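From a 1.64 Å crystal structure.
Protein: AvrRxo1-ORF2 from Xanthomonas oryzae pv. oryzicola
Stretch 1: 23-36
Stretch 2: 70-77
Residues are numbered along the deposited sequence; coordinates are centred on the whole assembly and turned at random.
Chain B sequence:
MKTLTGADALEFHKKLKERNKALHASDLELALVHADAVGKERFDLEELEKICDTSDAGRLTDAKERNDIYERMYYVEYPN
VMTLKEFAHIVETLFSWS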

# COMPACT_ATOMS: atom_id res chain seq x y z
N LEU B 23 -0.27 -2.85 -12.66
CA LEU B 23 0.20 -3.44 -11.41
C LEU B 23 0.24 -4.96 -11.51
O LEU B 23 1.16 -5.61 -11.01
CB LEU B 23 -0.70 -3.02 -10.24
CG LEU B 23 -0.61 -1.58 -9.75
CD1 LEU B 23 -1.73 -1.27 -8.76
CD2 LEU B 23 0.74 -1.38 -9.07
N HIS B 24 -0.77 -5.52 -12.17
CA HIS B 24 -0.89 -6.96 -12.36
C HIS B 24 0.31 -7.48 -13.14
O HIS B 24 0.95 -8.47 -12.76
CB HIS B 24 -2.18 -7.22 -13.12
CG HIS B 24 -2.65 -8.64 -13.09
ND1 HIS B 24 -2.94 -9.31 -11.92
CD2 HIS B 24 -2.92 -9.51 -14.09
CE1 HIS B 24 -3.35 -10.53 -12.20
NE2 HIS B 24 -3.34 -10.68 -13.51
N ALA B 25 0.62 -6.82 -14.25
CA ALA B 25 1.75 -7.23 -15.08
C ALA B 25 3.07 -7.02 -14.35
O ALA B 25 3.96 -7.87 -14.39
CB ALA B 25 1.74 -6.47 -16.38
N SER B 26 3.18 -5.88 -13.67
CA SER B 26 4.40 -5.56 -12.93
C SER B 26 4.72 -6.55 -11.81
O SER B 26 5.89 -6.96 -11.65
CB SER B 26 4.32 -4.15 -12.37
OG SER B 26 5.47 -3.90 -11.59
N ASP B 27 3.71 -6.93 -11.03
CA ASP B 27 3.91 -7.91 -9.97
C ASP B 27 4.57 -9.17 -10.51
O ASP B 27 5.47 -9.73 -9.87
CB ASP B 27 2.58 -8.31 -9.31
CG ASP B 27 2.01 -7.22 -8.41
OD1 ASP B 27 2.75 -6.31 -7.98
OD2 ASP B 27 0.79 -7.30 -8.10
N LEU B 28 4.14 -9.61 -11.69
CA LEU B 28 4.66 -10.85 -12.28
C LEU B 28 6.06 -10.62 -12.84
O LEU B 28 6.95 -11.43 -12.61
CB LEU B 28 3.72 -11.39 -13.36
CG LEU B 28 4.20 -12.65 -14.09
CD1 LEU B 28 4.48 -13.77 -13.11
CD2 LEU B 28 3.17 -13.10 -15.13
N GLU B 29 6.25 -9.50 -13.53
CA GLU B 29 7.58 -9.17 -14.08
C GLU B 29 8.63 -9.10 -12.98
O GLU B 29 9.70 -9.71 -13.09
CB GLU B 29 7.54 -7.84 -14.82
CG GLU B 29 6.71 -7.85 -16.08
CD GLU B 29 6.43 -6.45 -16.57
OE1 GLU B 29 6.72 -5.49 -15.82
OE2 GLU B 29 5.90 -6.31 -17.69
N LEU B 30 8.34 -8.38 -11.90
CA LEU B 30 9.29 -8.27 -10.80
C LEU B 30 9.54 -9.61 -10.12
O LEU B 30 10.67 -9.92 -9.74
CB LEU B 30 8.83 -7.23 -9.78
CG LEU B 30 8.79 -5.80 -10.31
CD1 LEU B 30 8.13 -4.92 -9.27
CD2 LEU B 30 10.20 -5.33 -10.60
N ALA B 31 8.48 -10.40 -9.95
CA ALA B 31 8.59 -11.68 -9.30
C ALA B 31 9.49 -12.62 -10.10
O ALA B 31 10.24 -13.40 -9.51
CB ALA B 31 7.22 -12.30 -9.10
N LEU B 32 9.41 -12.54 -11.43
CA LEU B 32 10.23 -13.39 -12.30
C LEU B 32 11.71 -13.04 -12.22
O LEU B 32 12.56 -13.93 -12.27
CB LEU B 32 9.76 -13.29 -13.75
CG LEU B 32 8.44 -13.99 -14.08
CD1 LEU B 32 8.00 -13.63 -15.49
CD2 LEU B 32 8.60 -15.48 -13.94
N VAL B 33 12.03 -11.75 -12.11
CA VAL B 33 13.42 -11.36 -11.94
C VAL B 33 13.96 -11.91 -10.63
O VAL B 33 15.04 -12.51 -10.59
CB VAL B 33 13.59 -9.83 -12.00
CG1 VAL B 33 15.04 -9.44 -11.73
CG2 VAL B 33 13.15 -9.32 -13.35
N HIS B 34 13.20 -11.73 -9.55
CA HIS B 34 13.60 -12.23 -8.25
C HIS B 34 13.73 -13.76 -8.25
O HIS B 34 14.64 -14.31 -7.63
CB HIS B 34 12.59 -11.79 -7.19
CG HIS B 34 12.98 -12.17 -5.80
ND1 HIS B 34 12.45 -13.27 -5.15
CD2 HIS B 34 13.83 -11.60 -4.92
CE1 HIS B 34 12.97 -13.36 -3.94
NE2 HIS B 34 13.81 -12.36 -3.78
N ALA B 35 12.81 -14.42 -8.95
CA ALA B 35 12.83 -15.88 -9.04
C ALA B 35 14.10 -16.37 -9.74
O ALA B 35 14.75 -17.31 -9.27
CB ALA B 35 11.59 -16.39 -9.76
N ASP B 36 14.45 -15.74 -10.86
CA ASP B 36 15.69 -16.06 -11.57
C ASP B 36 16.89 -15.88 -10.64
O ASP B 36 17.79 -16.71 -10.60
CB ASP B 36 15.85 -15.15 -12.79
CG ASP B 36 17.17 -15.37 -13.52
OD1 ASP B 36 18.21 -14.79 -13.11
OD2 ASP B 36 17.18 -16.12 -14.52
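Stretch 2, residues 70-77: YERMYYVE

Residues 70-77 form a helix that packs across the helix of residues 23-36, the two N-to-C directions making an angle of 64° and the axes approaching to 8.6 Å. At the centre of the contact sits Ala31, whose small side chain suits a place where the backbones come close. Its methyl points toward the second helix, with CB 3.4 Å from the backbone O of Tyr75 and 4.1 Å from Tyr75 CB. The CA atoms of Ala31 and Tyr75 are 5.7 Å apart, the nearest such pair across the contact.

Tyr75 itself points toward the first helix, and its side chain (chi1 m) fits as a knob among Leu28, Ala31, Leu32 and Ala35. Leucine serves well against an aromatic face: Leu32, whose CA-to-CB bond points sideways, brings its end inward so that CD2 lies 3.4 Å from the centroid of the Tyr75 ring, 12° off the ring normal, a CH-pi contact. One turn beyond Ala31, the short side chain of Ala35 leaves room for the ring, its CB standing 3.6 Å from Tyr75 CE1. The hydroxyl of this buried tyrosine is hydrogen-bonded elsewhere in the structure.

On the other flank of Ala31, Leu28 (chi1 t, chi2 p) fills a hole formed by Glu71, Arg72, Tyr75 and Val76, placing CD1 4.0 Å from Tyr75 CB and 4.2 Å from Val76 CG2. Val76 (chi1 t) is compact enough to lie close to the opposing backbone: its CG2 is 3.7 Å from Leu28 CA and 3.8 Å from Asp27 O, while its CG1 is 3.9 Å from Asp27 CB. The second helix has a wider pi-type turn at 73-77, although the backbone bonds Val76 N to Arg72 O (2.8 Å) and Glu77 N to Met73 O (3.0 Å) keep the i to i-4 pattern.

At the polar edge, Arg72 leaves its helix sideways and uses its length to reach His24. Its NH2 donates a hydrogen bond to His24 O at 2.8 Å, and NH1 adds a weak one to the same oxygen at 3.1 Å. The planar guanidinium also stacks on the His24 ring, with centres 3.3 Å apart and planes at 19°. Although His24 NE2 is 3.1 Å from Arg72 NE, the angle is poor for a hydrogen bond, as expected of groups lying face to face. Leu28 CD2 covers the opposite face of the guanidinium, so the arginine joins the apolar centre to the polar margin.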

# COMPACT_ATOMS: atom_id res chain seq x y z
N TYR B 70 -2.05 -20.43 -12.34
CA TYR B 70 -1.07 -21.10 -11.50
C TYR B 70 0.34 -20.57 -11.64
O TYR B 70 1.09 -20.55 -10.67
CB TYR B 70 -1.12 -22.63 -11.67
CG TYR B 70 -2.38 -23.19 -11.08
CD1 TYR B 70 -2.54 -23.27 -9.70
CD2 TYR B 70 -3.43 -23.58 -11.89
CE1 TYR B 70 -3.70 -23.75 -9.15
CE2 TYR B 70 -4.59 -24.07 -11.35
CZ TYR B 70 -4.72 -24.15 -9.98
OH TYR B 70 -5.89 -24.63 -9.45
N GLU B 71 0.71 -20.12 -12.84
CA GLU B 71 2.02 -19.52 -13.02
C GLU B 71 2.10 -18.27 -12.16
O GLU B 71 3.06 -18.07 -11.41
CB GLU B 71 2.29 -19.19 -14.49
CG GLU B 71 3.18 -17.95 -14.68
CD GLU B 71 4.16 -18.08 -15.83
OE1 GLU B 71 4.32 -19.21 -16.35
OE2 GLU B 71 4.77 -17.05 -16.20
N ARG B 72 1.08 -17.43 -12.26
CA ARG B 72 1.05 -16.19 -11.50
C ARG B 72 1.02 -16.45 -10.00
O ARG B 72 1.74 -15.81 -9.24
CB ARG B 72 -0.14 -15.33 -11.93
CG ARG B 72 -0.35 -14.11 -11.07
CD ARG B 72 -1.46 -13.23 -11.61
NE ARG B 72 -1.06 -12.63 -12.88
CZ ARG B 72 -0.25 -11.57 -12.97
NH1 ARG B 72 0.06 -11.10 -14.17
NH2 ARG B 72 0.25 -11.00 -11.87
N MSE B 73 0.20 -17.40 -9.56
CA MSE B 73 0.18 -17.75 -8.14
C MSE B 73 1.55 -18.20 -7.66
O MSE B 73 2.05 -17.77 -6.63
CB MSE B 73 -0.87 -18.83 -7.86
CG MSE B 73 -0.93 -19.23 -6.41
SE MSE B 73 -2.22 -20.69 -6.19
CE MSE B 73 -3.75 -19.77 -6.87
N TYR B 74 2.19 -19.06 -8.44
CA TYR B 74 3.49 -19.61 -8.10
C TYR B 74 4.52 -18.50 -7.88
O TYR B 74 5.23 -18.48 -6.87
CB TYR B 74 3.93 -20.53 -9.23
CG TYR B 74 5.29 -21.18 -9.09
CD1 TYR B 74 5.55 -22.08 -8.07
CD2 TYR B 74 6.31 -20.90 -9.99
CE1 TYR B 74 6.80 -22.69 -7.95
CE2 TYR B 74 7.55 -21.50 -9.88
CZ TYR B 74 7.78 -22.39 -8.86
OH TYR B 74 9.02 -22.99 -8.75
N TYR B 75 4.58 -17.56 -8.82
CA TYR B 75 5.61 -16.53 -8.78
C TYR B 75 5.26 -15.35 -7.89
O TYR B 75 6.13 -14.84 -7.19
CB TYR B 75 5.91 -16.02 -10.19
CG TYR B 75 6.77 -16.98 -10.99
CD1 TYR B 75 8.03 -17.35 -10.53
CD2 TYR B 75 6.32 -17.50 -12.19
CE1 TYR B 75 8.82 -18.22 -11.26
CE2 TYR B 75 7.11 -18.38 -12.93
CZ TYR B 75 8.36 -18.73 -12.45
OH TYR B 75 9.15 -19.60 -13.16
N VAL B 76 4.01 -14.90 -7.94
CA VAL B 76 3.63 -13.67 -7.25
C VAL B 76 3.19 -13.91 -5.82
O VAL B 76 3.59 -13.18 -4.91
CB VAL B 76 2.53 -12.92 -8.01
CG1 VAL B 76 2.14 -11.65 -7.27
CG2 VAL B 76 3.01 -12.58 -9.40
N GLU B 77 2.40 -14.95 -5.60
CA GLU B 77 1.85 -15.19 -4.26
C GLU B 77 2.75 -16.02 -3.36
O GLU B 77 2.65 -15.91 -2.14
CB GLU B 77 0.49 -15.85 -4.36
CG GLU B 77 -0.59 -14.98 -4.92
CD GLU B 77 -1.93 -15.70 -4.88
OE1 GLU B 77 -2.56 -15.86 -5.94
OE2 GLU B 77 -2.33 -16.11 -3.76